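Lectin (Pleurotus ostreatus, PDB 6T1D) binds galactose-containing sugars such as melibiose at two calcium-bearing sites along its chain. Local coordinates at residues A[80-85]-A[118-123]; A[49-54]-A[126-131]; A[33-38]-A[145-150]. All blocks are in the same frame, centred on the assembly; numbering follows the deposited sequence.

Interaction 1: residues A[80-85]-A[118-123]. With CA (calcium ion), chain S; GLA (alpha-D-galactopyranose), chain G.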
ATOM      1  N   ASP A  80      -8.782 -38.288  13.353  1.00 26.22           N
ATOM      2  CA  ASP A  80      -8.180 -39.545  13.791  1.00 23.68           C
ATOM      3  C   ASP A  80      -7.750 -40.223  12.503  1.00 21.32           C
ATOM      4  O   ASP A  80      -8.561 -40.889  11.856  1.00 18.31           O
ATOM      5  CB  ASP A  80      -9.177 -40.389  14.593  1.00 30.93           C
ATOM      6  CG  ASP A  80      -8.643 -41.779  14.969  1.00 33.89           C
ATOM      7  OD1 ASP A  80      -7.536 -42.157  14.527  1.00 40.99           O
ATOM      8  OD2 ASP A  80      -9.341 -42.497  15.724  1.00 28.71           O
ATOM      9  N   ASP A  81      -6.474 -40.088  12.155  1.00 33.85           N
ATOM     10  CA  ASP A  81      -5.473 -39.497  13.046  1.00 30.12           C
ATOM     11  C   ASP A  81      -4.949 -38.121  12.639  1.00 33.74           C
ATOM     12  O   ASP A  81      -4.627 -37.297  13.497  1.00 47.32           O
ATOM     13  CB  ASP A  81      -4.293 -40.457  13.183  1.00 29.99           C
ATOM     14  CG  ASP A  81      -4.617 -41.648  14.053  1.00 39.74           C
ATOM     15  OD1 ASP A  81      -4.518 -41.493  15.293  1.00 42.10           O
ATOM     16  OD2 ASP A  81      -4.990 -42.719  13.506  1.00 37.19           O
ATOM     17  N   ALA A  82      -4.837 -37.865  11.340  1.00 28.78           N
ATOM     18  CA  ALA A  82      -4.264 -36.612  10.874  1.00 20.91           C
ATOM     19  C   ALA A  82      -5.017 -36.146   9.641  1.00 24.56           C
ATOM     20  O   ALA A  82      -5.809 -36.891   9.059  1.00 32.52           O
ATOM     21  CB  ALA A  82      -2.770 -36.763  10.576  1.00 23.17           C
ATOM     22  N   HIS A  83      -4.762 -34.896   9.246  1.00 21.99           N
ATOM     23  CA  HIS A  83      -5.487 -34.280   8.142  1.00 27.52           C
ATOM     24  C   HIS A  83      -4.641 -33.193   7.497  1.00 26.49           C
ATOM     25  O   HIS A  83      -3.741 -32.636   8.126  1.00 39.06           O
ATOM     26  CB  HIS A  83      -6.801 -33.692   8.640  1.00 23.41           C
ATOM     27  CG  HIS A  83      -6.618 -32.573   9.610  1.00 14.82           C
ATOM     28  ND1 HIS A  83      -6.628 -32.765  10.972  1.00 18.71           N
ATOM     29  CD2 HIS A  83      -6.423 -31.248   9.419  1.00 22.26           C
ATOM     30  CE1 HIS A  83      -6.451 -31.607  11.580  1.00 14.23           C
ATOM     31  NE2 HIS A  83      -6.332 -30.669  10.662  1.00 18.84           N
ATOM     32  N   THR A  84      -4.933 -32.912   6.221  1.00 29.74           N
ATOM     33  CA  THR A  84      -4.411 -31.742   5.512  1.00 22.40           C
ATOM     34  C   THR A  84      -5.560 -31.046   4.793  1.00 19.77           C
ATOM     35  O   THR A  84      -6.249 -31.670   3.979  1.00 20.34           O
ATOM     36  CB  THR A  84      -3.317 -32.117   4.511  1.00 20.64           C
ATOM     37  OG1 THR A  84      -2.234 -32.756   5.193  1.00 35.08           O
ATOM     38  CG2 THR A  84      -2.789 -30.876   3.858  1.00 24.70           C
ATOM     39  N   PHE A  85      -5.701 -29.744   5.017  1.00 20.50           N
ATOM     40  CA  PHE A  85      -6.890 -28.992   4.633  1.00 15.69           C
ATOM     41  C   PHE A  85      -6.568 -28.054   3.478  1.00 19.10           C
ATOM     42  O   PHE A  85      -5.610 -27.281   3.552  1.00 34.54           O
ATOM     43  CB  PHE A  85      -7.425 -28.194   5.827  1.00 19.86           C
ATOM     44  CG  PHE A  85      -8.901 -27.941   5.775  1.00 24.29           C
ATOM     45  CD1 PHE A  85      -9.444 -27.094   4.825  1.00 29.65           C
ATOM     46  CD2 PHE A  85      -9.752 -28.565   6.671  1.00 28.52           C
ATOM     47  CE1 PHE A  85     -10.821 -26.871   4.773  1.00 23.48           C
ATOM     48  CE2 PHE A  85     -11.123 -28.349   6.625  1.00 27.66           C
ATOM     49  CZ  PHE A  85     -11.656 -27.499   5.669  1.00 20.78           C
ATOM     50  N   ALA A 118      -7.338 -34.395   3.201  1.00 33.79           N
ATOM     51  CA  ALA A 118      -6.689 -35.698   3.055  1.00 28.12           C
ATOM     52  C   ALA A 118      -6.439 -36.234   4.457  1.00 35.02           C
ATOM     53  O   ALA A 118      -5.467 -35.851   5.111  1.00 45.98           O
ATOM     54  CB  ALA A 118      -5.389 -35.598   2.264  1.00 27.51           C
ATOM     55  N   GLY A 119      -7.320 -37.113   4.918  1.00 30.42           N
ATOM     56  CA  GLY A 119      -7.192 -37.676   6.244  1.00 27.30           C
ATOM     57  C   GLY A 119      -6.325 -38.918   6.228  1.00 27.07           C
ATOM     58  O   GLY A 119      -6.194 -39.588   5.208  1.00 33.60           O
ATOM     59  N   GLN A 120      -5.726 -39.214   7.378  1.00 29.67           N
ATOM     60  CA  GLN A 120      -4.782 -40.316   7.516  1.00 29.26           C
ATOM     61  C   GLN A 120      -5.113 -41.111   8.763  1.00 30.06           C
ATOM     62  O   GLN A 120      -5.283 -40.531   9.842  1.00 31.74           O
ATOM     63  CB  GLN A 120      -3.344 -39.823   7.637  1.00 33.93           C
ATOM     64  CG  GLN A 120      -2.752 -39.191   6.414  1.00 43.16           C
ATOM     65  CD  GLN A 120      -1.371 -38.645   6.705  1.00 53.43           C
ATOM     66  OE1 GLN A 120      -0.683 -39.130   7.601  1.00 49.16           O
ATOM     67  NE2 GLN A 120      -0.967 -37.617   5.967  1.00 64.44           N
ATOM     68  N   ASN A 121      -5.198 -42.429   8.623  1.00 30.44           N
ATOM     69  CA  ASN A 121      -5.244 -43.326   9.769  1.00 31.27           C
ATOM     70  C   ASN A 121      -3.845 -43.895   9.973  1.00 40.90           C
ATOM     71  O   ASN A 121      -3.336 -44.617   9.110  1.00 56.73           O
ATOM     72  CB  ASN A 121      -6.256 -44.449   9.549  1.00 21.45           C
ATOM     73  CG  ASN A 121      -6.596 -45.165  10.820  1.00 40.37           C
ATOM     74  OD1 ASN A 121      -6.441 -44.612  11.914  1.00 36.45           O
ATOM     75  ND2 ASN A 121      -7.060 -46.407  10.698  1.00 50.89           N
ATOM     76  N   LEU A 122      -3.233 -43.588  11.114  1.00 38.55           N
ATOM     77  CA  LEU A 122      -1.830 -43.905  11.350  1.00 36.60           C
ATOM     78  C   LEU A 122      -1.621 -45.073  12.300  1.00 45.78           C
ATOM     79  O   LEU A 122      -0.472 -45.438  12.570  1.00 55.39           O
ATOM     80  CB  LEU A 122      -1.086 -42.675  11.880  1.00 32.94           C
ATOM     81  CG  LEU A 122      -1.144 -41.456  10.966  1.00 28.74           C
ATOM     82  CD1 LEU A 122      -0.380 -40.302  11.579  1.00 34.88           C
ATOM     83  CD2 LEU A 122      -0.585 -41.800   9.602  1.00 29.27           C
ATOM     84  N   VAL A 123      -2.688 -45.656  12.828  1.00 43.70           N
ATOM     85  CA  VAL A 123      -2.585 -46.798  13.719  1.00 38.42           C
ATOM     86  C   VAL A 123      -3.363 -47.937  13.095  1.00 40.56           C
ATOM     87  O   VAL A 123      -4.559 -47.798  12.810  1.00 39.67           O
ATOM     88  CB  VAL A 123      -3.125 -46.487  15.122  1.00 38.58           C
ATOM     89  CG1 VAL A 123      -3.072 -47.748  15.971  1.00 37.80           C
ATOM     90  CG2 VAL A 123      -2.345 -45.341  15.753  1.00 37.05           C
TER
HETATM   91 CA    CA S 401      -6.575 -44.357  14.199  1.00 41.02          CA
HETATM   92  C1  GLA G   2      -5.626 -44.250  19.729  1.00 50.66           C
HETATM   93  C2  GLA G   2      -5.036 -44.060  18.330  1.00 57.61           C
HETATM   94  C3  GLA G   2      -6.001 -43.445  17.403  1.00 60.26           C
HETATM   95  C4  GLA G   2      -7.280 -44.178  17.371  1.00 56.66           C
HETATM   96  C5  GLA G   2      -7.868 -44.374  18.778  1.00 62.59           C
HETATM   97  C6  GLA G   2      -9.088 -45.276  18.679  1.00 71.15           C
HETATM   98  O2  GLA G   2      -3.870 -43.214  18.425  1.00 69.08           O
HETATM   99  O3  GLA G   2      -5.411 -43.431  16.027  1.00 64.35           O
HETATM  100  O4  GLA G   2      -7.063 -45.471  16.769  1.00 58.24           O
HETATM  101  O5  GLA G   2      -6.907 -44.984  19.696  1.00 62.31           O
HETATM  102  O6  GLA G   2      -9.408 -45.785  19.958  1.00 75.90           O
HETATM  103  O   HOH W   1      -2.663 -35.762   6.003  1.00 39.80           O
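The flat carboxylate of Asp81, at the calcium site beside a classic beta bulge, takes Leu122 N over one face: the donor stands 41° out of its plane and reaches OD2 at 3.1 Å. The calcium ion binds that same oxygen, Asp81 OD2, at 2.4 Å. Asn121 turns the oxygen side of its amide to the metal (OD1 to calcium 2.3 Å), while ND2 bonds to Ile52 O. Asp80 OD1 joins them, and Asp80 OD2 bonds to Trp187 NE1. In the bulge, Asp81 and Ala82 both face Gln120 across antiparallel strands. Gln120 O is gripped by two donors, Asp81 N and Ala82 N, the latter in the carbonyl plane on a lone pair at 3.1 Å. A cis peptide joins Asp80 to Asp81, recalling the Asp-cis-Asp motif of calcium-dependent PA14-type adhesins. Asp80 turns CG away from its own N (chi1 175°), which sets its carboxylate beside that of Asp81 at the ion. Galactose O3 and the more distant O4 (2.8 Å from calcium) also bind the metal, with Val123 CG2 touching the sugar. Farther along the strands, one water bridges Thr84 OG1 and Ala118 O, donating to Ala118 O at 2.9 Å.

Interaction 2: residues A[49-54]-A[126-131]. With CA (calcium ion), chain S; GLA (alpha-D-galactopyranose), chain G.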
ATOM      1  N   GLY A  49     -15.887 -48.596  13.392  1.00 31.64           N
ATOM      2  CA  GLY A  49     -15.116 -49.815  13.476  1.00 32.61           C
ATOM      3  C   GLY A  49     -13.659 -49.563  13.123  1.00 34.96           C
ATOM      4  O   GLY A  49     -13.218 -48.435  12.892  1.00 40.79           O
ATOM      5  N   SER A  50     -12.894 -50.653  13.079  1.00 47.13           N
ATOM      6  CA  SER A  50     -11.466 -50.568  12.802  1.00 48.29           C
ATOM      7  C   SER A  50     -11.204 -50.381  11.313  1.00 44.92           C
ATOM      8  O   SER A  50     -11.828 -51.033  10.472  1.00 46.10           O
ATOM      9  CB  SER A  50     -10.746 -51.816  13.321  1.00 49.45           C
ATOM     10  OG  SER A  50     -10.783 -51.877  14.744  1.00 48.19           O
ATOM     11  N   ASN A  51     -10.247 -49.508  10.995  1.00 44.95           N
ATOM     12  CA  ASN A  51      -9.819 -49.268   9.623  1.00 48.82           C
ATOM     13  C   ASN A  51      -8.301 -49.380   9.533  1.00 53.30           C
ATOM     14  O   ASN A  51      -7.586 -49.288  10.536  1.00 52.53           O
ATOM     15  CB  ASN A  51     -10.277 -47.890   9.120  1.00 41.66           C
ATOM     16  CG  ASN A  51     -11.773 -47.827   8.853  1.00 45.77           C
ATOM     17  OD1 ASN A  51     -12.574 -47.621   9.764  1.00 48.38           O
ATOM     18  ND2 ASN A  51     -12.154 -47.990   7.594  1.00 53.49           N
ATOM     19  N   ILE A  52      -7.817 -49.559   8.302  1.00 48.06           N
ATOM     20  CA  ILE A  52      -6.398 -49.810   8.073  1.00 42.38           C
ATOM     21  C   ILE A  52      -5.628 -48.496   8.062  1.00 40.46           C
ATOM     22  O   ILE A  52      -6.194 -47.409   7.942  1.00 55.83           O
ATOM     23  CB  ILE A  52      -6.184 -50.558   6.753  1.00 35.33           C
ATOM     24  CG1 ILE A  52      -6.810 -49.740   5.625  1.00 38.51           C
ATOM     25  CG2 ILE A  52      -6.783 -51.959   6.824  1.00 26.42           C
ATOM     26  CD1 ILE A  52      -6.524 -50.263   4.257  1.00 38.22           C
ATOM     27  N   ILE A  53      -4.305 -48.605   8.200  1.00 29.85           N
ATOM     28  CA  ILE A  53      -3.446 -47.480   7.866  1.00 30.36           C
ATOM     29  C   ILE A  53      -3.721 -47.096   6.427  1.00 44.78           C
ATOM     30  O   ILE A  53      -3.755 -47.961   5.543  1.00 57.26           O
ATOM     31  CB  ILE A  53      -1.962 -47.830   8.062  1.00 31.05           C
ATOM     32  CG1 ILE A  53      -1.648 -48.164   9.521  1.00 28.11           C
ATOM     33  CG2 ILE A  53      -1.069 -46.719   7.518  1.00 25.24           C
ATOM     34  CD1 ILE A  53      -0.174 -48.360   9.769  1.00 26.99           C
ATOM     35  N   SER A  54      -3.981 -45.812   6.191  1.00 48.70           N
ATOM     36  CA  SER A  54      -4.289 -45.345   4.845  1.00 47.99           C
ATOM     37  C   SER A  54      -4.406 -43.828   4.835  1.00 38.93           C
ATOM     38  O   SER A  54      -4.573 -43.187   5.877  1.00 38.05           O
ATOM     39  CB  SER A  54      -5.583 -45.978   4.317  1.00 58.92           C
ATOM     40  OG  SER A  54      -6.670 -45.741   5.199  1.00 63.67           O
ATOM     41  N   SER A 126      -7.435 -49.532  13.795  1.00 54.03           N
ATOM     42  CA  SER A 126      -7.940 -48.514  14.702  1.00 42.47           C
ATOM     43  C   SER A 126      -9.016 -47.687  14.019  1.00 37.46           C
ATOM     44  O   SER A 126      -9.110 -47.666  12.788  1.00 42.20           O
ATOM     45  CB  SER A 126      -6.804 -47.595  15.176  1.00 41.12           C
ATOM     46  OG  SER A 126      -6.397 -46.709  14.152  1.00 45.79           O
ATOM     47  N   PRO A 127      -9.854 -47.002  14.795  1.00 40.03           N
ATOM     48  CA  PRO A 127     -10.850 -46.101  14.207  1.00 43.37           C
ATOM     49  C   PRO A 127     -10.230 -44.971  13.398  1.00 38.94           C
ATOM     50  O   PRO A 127      -9.063 -44.602  13.562  1.00 31.80           O
ATOM     51  CB  PRO A 127     -11.590 -45.553  15.431  1.00 45.58           C
ATOM     52  CG  PRO A 127     -11.473 -46.628  16.430  1.00 39.28           C
ATOM     53  CD  PRO A 127     -10.129 -47.270  16.212  1.00 40.26           C
ATOM     54  N   ALA A 128     -11.056 -44.408  12.521  1.00 39.08           N
ATOM     55  CA  ALA A 128     -10.636 -43.349  11.619  1.00 34.48           C
ATOM     56  C   ALA A 128     -11.811 -42.415  11.376  1.00 26.57           C
ATOM     57  O   ALA A 128     -12.965 -42.856  11.359  1.00 28.66           O
ATOM     58  CB  ALA A 128     -10.124 -43.917  10.289  1.00 33.80           C
ATOM     59  N   GLY A 129     -11.514 -41.121  11.236  1.00 21.02           N
ATOM     60  CA  GLY A 129     -12.549 -40.146  10.943  1.00 31.21           C
ATOM     61  C   GLY A 129     -12.078 -38.710  10.954  1.00 25.21           C
ATOM     62  O   GLY A 129     -11.149 -38.376  11.690  1.00 22.90           O
ATOM     63  N   ILE A 130     -12.700 -37.848  10.148  1.00 23.94           N
ATOM     64  CA  ILE A 130     -12.431 -36.416  10.184  1.00 28.52           C
ATOM     65  C   ILE A 130     -13.728 -35.684  10.505  1.00 23.73           C
ATOM     66  O   ILE A 130     -14.810 -36.077  10.052  1.00 31.29           O
ATOM     67  CB  ILE A 130     -11.818 -35.894   8.865  1.00 26.74           C
ATOM     68  CG1 ILE A 130     -12.829 -35.965   7.736  1.00 33.89           C
ATOM     69  CG2 ILE A 130     -10.611 -36.703   8.471  1.00 25.67           C
ATOM     70  CD1 ILE A 130     -12.294 -35.430   6.450  1.00 55.01           C
ATOM     71  N   MET A 131     -13.612 -34.617  11.290  1.00 25.23           N
ATOM     72  CA  MET A 131     -14.734 -33.791  11.707  1.00 18.90           C
ATOM     73  C   MET A 131     -14.349 -32.338  11.526  1.00 13.71           C
ATOM     74  O   MET A 131     -13.305 -31.908  12.021  1.00 28.00           O
ATOM     75  CB  MET A 131     -15.103 -34.049  13.173  1.00 35.28           C
ATOM     76  CG  MET A 131     -15.892 -32.905  13.859  1.00 43.63           C
ATOM     77  SD  MET A 131     -16.526 -33.266  15.522  1.00 53.16           S
ATOM     78  CE  MET A 131     -17.845 -34.394  15.178  1.00 37.24           C
TER
HETATM   79 CA    CA S 401      -6.575 -44.357  14.199  1.00 41.02          CA
HETATM   80  C1  GLA G   2      -5.626 -44.250  19.729  1.00 50.66           C
HETATM   81  C2  GLA G   2      -5.036 -44.060  18.330  1.00 57.61           C
HETATM   82  C3  GLA G   2      -6.001 -43.445  17.403  1.00 60.26           C
HETATM   83  C4  GLA G   2      -7.280 -44.178  17.371  1.00 56.66           C
HETATM   84  C5  GLA G   2      -7.868 -44.374  18.778  1.00 62.59           C
HETATM   85  C6  GLA G   2      -9.088 -45.276  18.679  1.00 71.15           C
HETATM   86  O2  GLA G   2      -3.870 -43.214  18.425  1.00 69.08           O
HETATM   87  O3  GLA G   2      -5.411 -43.431  16.027  1.00 64.35           O
HETATM   88  O4  GLA G   2      -7.063 -45.471  16.769  1.00 58.24           O
HETATM   89  O5  GLA G   2      -6.907 -44.984  19.696  1.00 62.31           O
HETATM   90  O6  GLA G   2      -9.408 -45.785  19.958  1.00 75.90           O
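One wall of the calcium and galactose pocket is formed by Ser126 and Pro127, which the loop 49-54 backs through a single antiparallel, hydrogen-bonded bridge between Asn51 and Ser126. Asn51 N donates to Ser126 O at 2.8 Å along a nearly straight line (164°), yet from well above the carbonyl plane. The return bond, Ser126 N to Asn51 O, is longer at 3.3 Å but lies in the plane of its acceptor. Held by Asn51 through both its N and its O, Ser126 turns its side chain to the metal: its hydroxyl sits between the backbone N and the carbonyl carbon (chi1 74°), pointing OG at the calcium ion 2.4 Å away. Val123 O also bonds to this hydroxyl, so the ligand oxygen is held by its own loop. Pro127 contributes its backbone instead, O lying 2.6 Å from the calcium, while its ring serves the sugar: Pro127 CG rests 3.5 Å from galactose C6, an apolar contact at the exocyclic carbon, and the ring also touches Trp187. Asp80, Asp81 and Asn121 supply the other protein ligands. Farther from the sugar, the methyl of Ala128 meets Asn51 CB, and both side chains also pack on Trp40 and Asn121, tying the loop to the chain just before strand 129-138. Next to the bridge, Pro127 CA approaches Gly49 O at 3.6 Å in a CA-H...O contact.

Interaction 3: residues A[33-38]-A[145-150]. Unlike the reference sequence in segment 33-38: Ser34 (reference Asn), Thr35 (reference Ala).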
ATOM      1  N   LEU A  33     -18.766 -27.487  16.704  1.00 16.08           N
ATOM      2  CA  LEU A  33     -18.714 -28.856  16.200  1.00 14.51           C
ATOM      3  C   LEU A  33     -19.942 -29.688  16.552  1.00 27.66           C
ATOM      4  O   LEU A  33     -20.041 -30.830  16.101  1.00 29.15           O
ATOM      5  CB  LEU A  33     -17.469 -29.569  16.745  1.00 18.57           C
ATOM      6  CG  LEU A  33     -16.093 -29.079  16.284  1.00 21.11           C
ATOM      7  CD1 LEU A  33     -14.965 -29.815  17.000  1.00 10.88           C
ATOM      8  CD2 LEU A  33     -15.994 -29.293  14.820  1.00 10.96           C
ATOM      9  N   SER A  34     -20.884 -29.160  17.333  1.00 32.31           N
ATOM     10  CA  SER A  34     -21.933 -30.020  17.870  1.00 28.19           C
ATOM     11  C   SER A  34     -22.906 -30.518  16.802  1.00 21.29           C
ATOM     12  O   SER A  34     -23.643 -31.470  17.056  1.00 36.24           O
ATOM     13  CB  SER A  34     -22.682 -29.314  19.002  1.00 27.77           C
ATOM     14  OG  SER A  34     -23.372 -28.164  18.542  1.00 32.57           O
ATOM     15  N   THR A  35     -22.943 -29.912  15.625  1.00 17.27           N
ATOM     16  CA  THR A  35     -23.805 -30.415  14.563  1.00 21.93           C
ATOM     17  C   THR A  35     -23.044 -31.164  13.476  1.00 33.81           C
ATOM     18  O   THR A  35     -23.652 -31.598  12.492  1.00 29.35           O
ATOM     19  CB  THR A  35     -24.615 -29.272  13.952  1.00 14.57           C
ATOM     20  OG1 THR A  35     -23.744 -28.167  13.667  1.00 36.66           O
ATOM     21  CG2 THR A  35     -25.706 -28.849  14.882  1.00 16.33           C
ATOM     22  N   SER A  36     -21.745 -31.364  13.639  1.00 30.51           N
ATOM     23  CA  SER A  36     -20.973 -32.038  12.615  1.00 13.17           C
ATOM     24  C   SER A  36     -20.848 -33.507  12.971  1.00 16.59           C
ATOM     25  O   SER A  36     -21.062 -33.919  14.106  1.00 19.49           O
ATOM     26  CB  SER A  36     -19.584 -31.427  12.467  1.00 16.78           C
ATOM     27  OG  SER A  36     -18.784 -31.822  13.555  1.00 39.26           O
ATOM     28  N   LYS A  37     -20.545 -34.306  11.967  1.00 25.17           N
ATOM     29  CA  LYS A  37     -20.420 -35.734  12.154  1.00 15.39           C
ATOM     30  C   LYS A  37     -19.007 -36.135  11.778  1.00 24.95           C
ATOM     31  O   LYS A  37     -18.351 -35.468  10.970  1.00 22.90           O
ATOM     32  CB  LYS A  37     -21.437 -36.511  11.308  1.00 23.63           C
ATOM     33  CG  LYS A  37     -22.846 -35.932  11.331  1.00 31.06           C
ATOM     34  CD  LYS A  37     -23.756 -36.697  10.385  1.00 50.05           C
ATOM     35  CE  LYS A  37     -25.134 -36.053  10.270  1.00 57.11           C
ATOM     36  NZ  LYS A  37     -25.916 -36.593   9.111  1.00 49.30           N
ATOM     37  N   TRP A  38     -18.537 -37.215  12.393  1.00 26.14           N
ATOM     38  CA  TRP A  38     -17.306 -37.846  11.958  1.00 24.02           C
ATOM     39  C   TRP A  38     -17.605 -38.627  10.692  1.00 20.84           C
ATOM     40  O   TRP A  38     -18.642 -39.287  10.593  1.00 30.08           O
ATOM     41  CB  TRP A  38     -16.758 -38.774  13.043  1.00 30.01           C
ATOM     42  CG  TRP A  38     -16.333 -38.100  14.330  1.00 26.63           C
ATOM     43  CD1 TRP A  38     -17.083 -37.942  15.451  1.00 29.17           C
ATOM     44  CD2 TRP A  38     -15.040 -37.546  14.630  1.00 19.07           C
ATOM     45  NE1 TRP A  38     -16.350 -37.304  16.428  1.00 27.44           N
ATOM     46  CE2 TRP A  38     -15.093 -37.054  15.949  1.00 15.76           C
ATOM     47  CE3 TRP A  38     -13.846 -37.421  13.911  1.00 16.93           C
ATOM     48  CZ2 TRP A  38     -14.008 -36.433  16.561  1.00 13.98           C
ATOM     49  CZ3 TRP A  38     -12.771 -36.810  14.517  1.00 25.94           C
ATOM     50  CH2 TRP A  38     -12.860 -36.319  15.834  1.00 27.59           C
ATOM     51  N   THR A 145     -23.561 -22.504   8.416  1.00 30.36           N
ATOM     52  CA  THR A 145     -22.643 -23.530   8.893  1.00 21.52           C
ATOM     53  C   THR A 145     -22.748 -24.764   8.007  1.00 27.75           C
ATOM     54  O   THR A 145     -23.824 -25.352   7.876  1.00 36.03           O
ATOM     55  CB  THR A 145     -22.957 -23.895  10.344  1.00 20.67           C
ATOM     56  OG1 THR A 145     -22.720 -22.759  11.186  1.00 29.84           O
ATOM     57  CG2 THR A 145     -22.108 -25.087  10.829  1.00 13.87           C
ATOM     58  N   PHE A 146     -21.634 -25.146   7.400  1.00 24.74           N
ATOM     59  CA  PHE A 146     -21.511 -26.413   6.701  1.00 15.51           C
ATOM     60  C   PHE A 146     -20.611 -27.302   7.547  1.00 29.15           C
ATOM     61  O   PHE A 146     -19.702 -26.802   8.220  1.00 32.33           O
ATOM     62  CB  PHE A 146     -20.935 -26.202   5.300  1.00 20.75           C
ATOM     63  CG  PHE A 146     -21.728 -25.236   4.461  1.00 24.01           C
ATOM     64  CD1 PHE A 146     -22.775 -25.675   3.664  1.00 23.93           C
ATOM     65  CD2 PHE A 146     -21.432 -23.886   4.470  1.00 34.99           C
ATOM     66  CE1 PHE A 146     -23.511 -24.784   2.896  1.00 23.31           C
ATOM     67  CE2 PHE A 146     -22.165 -22.988   3.701  1.00 40.90           C
ATOM     68  CZ  PHE A 146     -23.206 -23.441   2.914  1.00 28.02           C
ATOM     69  N   VAL A 147     -20.897 -28.610   7.563  1.00 28.98           N
ATOM     70  CA  VAL A 147     -20.221 -29.558   8.443  1.00 18.88           C
ATOM     71  C   VAL A 147     -19.814 -30.779   7.635  1.00 23.84           C
ATOM     72  O   VAL A 147     -20.229 -30.962   6.492  1.00 36.72           O
ATOM     73  CB  VAL A 147     -21.085 -30.006   9.645  1.00 12.21           C
ATOM     74  CG1 VAL A 147     -21.595 -28.819  10.468  1.00 15.44           C
ATOM     75  CG2 VAL A 147     -22.208 -30.896   9.190  1.00 12.69           C
ATOM     76  N   THR A 148     -18.985 -31.620   8.252  1.00 18.59           N
ATOM     77  CA  THR A 148     -18.688 -32.927   7.684  1.00 25.87           C
ATOM     78  C   THR A 148     -19.885 -33.856   7.855  1.00 23.19           C
ATOM     79  O   THR A 148     -20.413 -34.013   8.959  1.00 29.22           O
ATOM     80  CB  THR A 148     -17.457 -33.548   8.347  1.00 33.30           C
ATOM     81  OG1 THR A 148     -17.502 -33.334   9.768  1.00 28.33           O
ATOM     82  CG2 THR A 148     -16.186 -32.933   7.781  1.00 31.07           C
ATOM     83  N   ASP A 149     -20.330 -34.449   6.757  1.00 22.15           N
ATOM     84  CA  ASP A 149     -21.424 -35.404   6.785  1.00 31.23           C
ATOM     85  C   ASP A 149     -21.372 -36.185   5.474  1.00 37.17           C
ATOM     86  O   ASP A 149     -20.349 -36.181   4.777  1.00 35.62           O
ATOM     87  CB  ASP A 149     -22.764 -34.692   7.040  1.00 26.70           C
ATOM     88  CG  ASP A 149     -23.045 -33.603   6.034  1.00 31.34           C
ATOM     89  OD1 ASP A 149     -22.628 -33.730   4.871  1.00 30.54           O
ATOM     90  OD2 ASP A 149     -23.694 -32.610   6.405  1.00 41.18           O
ATOM     91  N   GLU A 150     -22.480 -36.838   5.128  1.00 35.10           N
ATOM     92  CA  GLU A 150     -22.522 -37.684   3.942  1.00 36.20           C
ATOM     93  C   GLU A 150     -22.484 -36.899   2.640  1.00 37.26           C
ATOM     94  O   GLU A 150     -22.315 -37.519   1.582  1.00 43.57           O
ATOM     95  CB  GLU A 150     -23.778 -38.550   3.975  1.00 46.35           C
ATOM     96  CG  GLU A 150     -25.059 -37.726   3.936  1.00 52.42           C
ATOM     97  CD  GLU A 150     -25.466 -37.213   5.306  1.00 55.63           C
ATOM     98  OE1 GLU A 150     -24.806 -37.587   6.307  1.00 60.74           O
ATOM     99  OE2 GLU A 150     -26.442 -36.433   5.377  1.00 45.12           O
TER
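Lys37 N, just after a type I beta turn from Leu33 to Ser36, donates to Thr148 O at 3.0 Å, in the plane of that carbonyl. The side chain of Thr148 answers with a second bond, OG1 to Lys37 O at 2.6 Å, again in the carbonyl plane of its acceptor. The threonine hydroxyl sits between its backbone N and carbonyl carbon (chi1 42°), which turns it onto Lys37 O; it also bonds to Ala132 N of the adjoining strand. In the turn, Leu33 O accepts from both Ser36 N and Ser36 OG, the two donors arriving on the same face of its plane. Ser36 CB lies against Val147 CB at 3.5 Å, tighter than usual. Val147 CG2 lies 3.7 Å from Thr35 O, while CG1 meets the hydroxyl oxygen of Thr35. The extended Lys37 chain runs over Asp149 CB (4.0 Å from Lys37 CD) and ends in a salt bridge, NZ to Glu150 OE1 at 3.2 Å, on the syn lone pair of that oxygen. Asp149 itself bonds to Ser151. The contact thus docks a turn-bearing loop on the end of strand 143-147, an outermost strand of one sheet of the beta sandwich.

In the fold
Interactions 1 and 2, their centres about 9 Å apart, are two halves of one calcium site: both touch the ion and the galactose. Backbone pairs tie them together, Asp80 N lying 2.9 Å from Gly129 O and Asn121 N 2.9 Å from Ser54 O, both probable hydrogen bonds. Interaction 3 stands about 17 Å, centre to centre, from each of the others, and the side chain of Thr148 is about 12 Å from that of Asp80. It meets interaction 2 at Met131, whose CE packs 3.5 Å from Trp38 NE1. Strands 129-138 and 143-147, neighbours in one sheet, connect these two contacts. Along the chain they nest, 1 within 2 within 3.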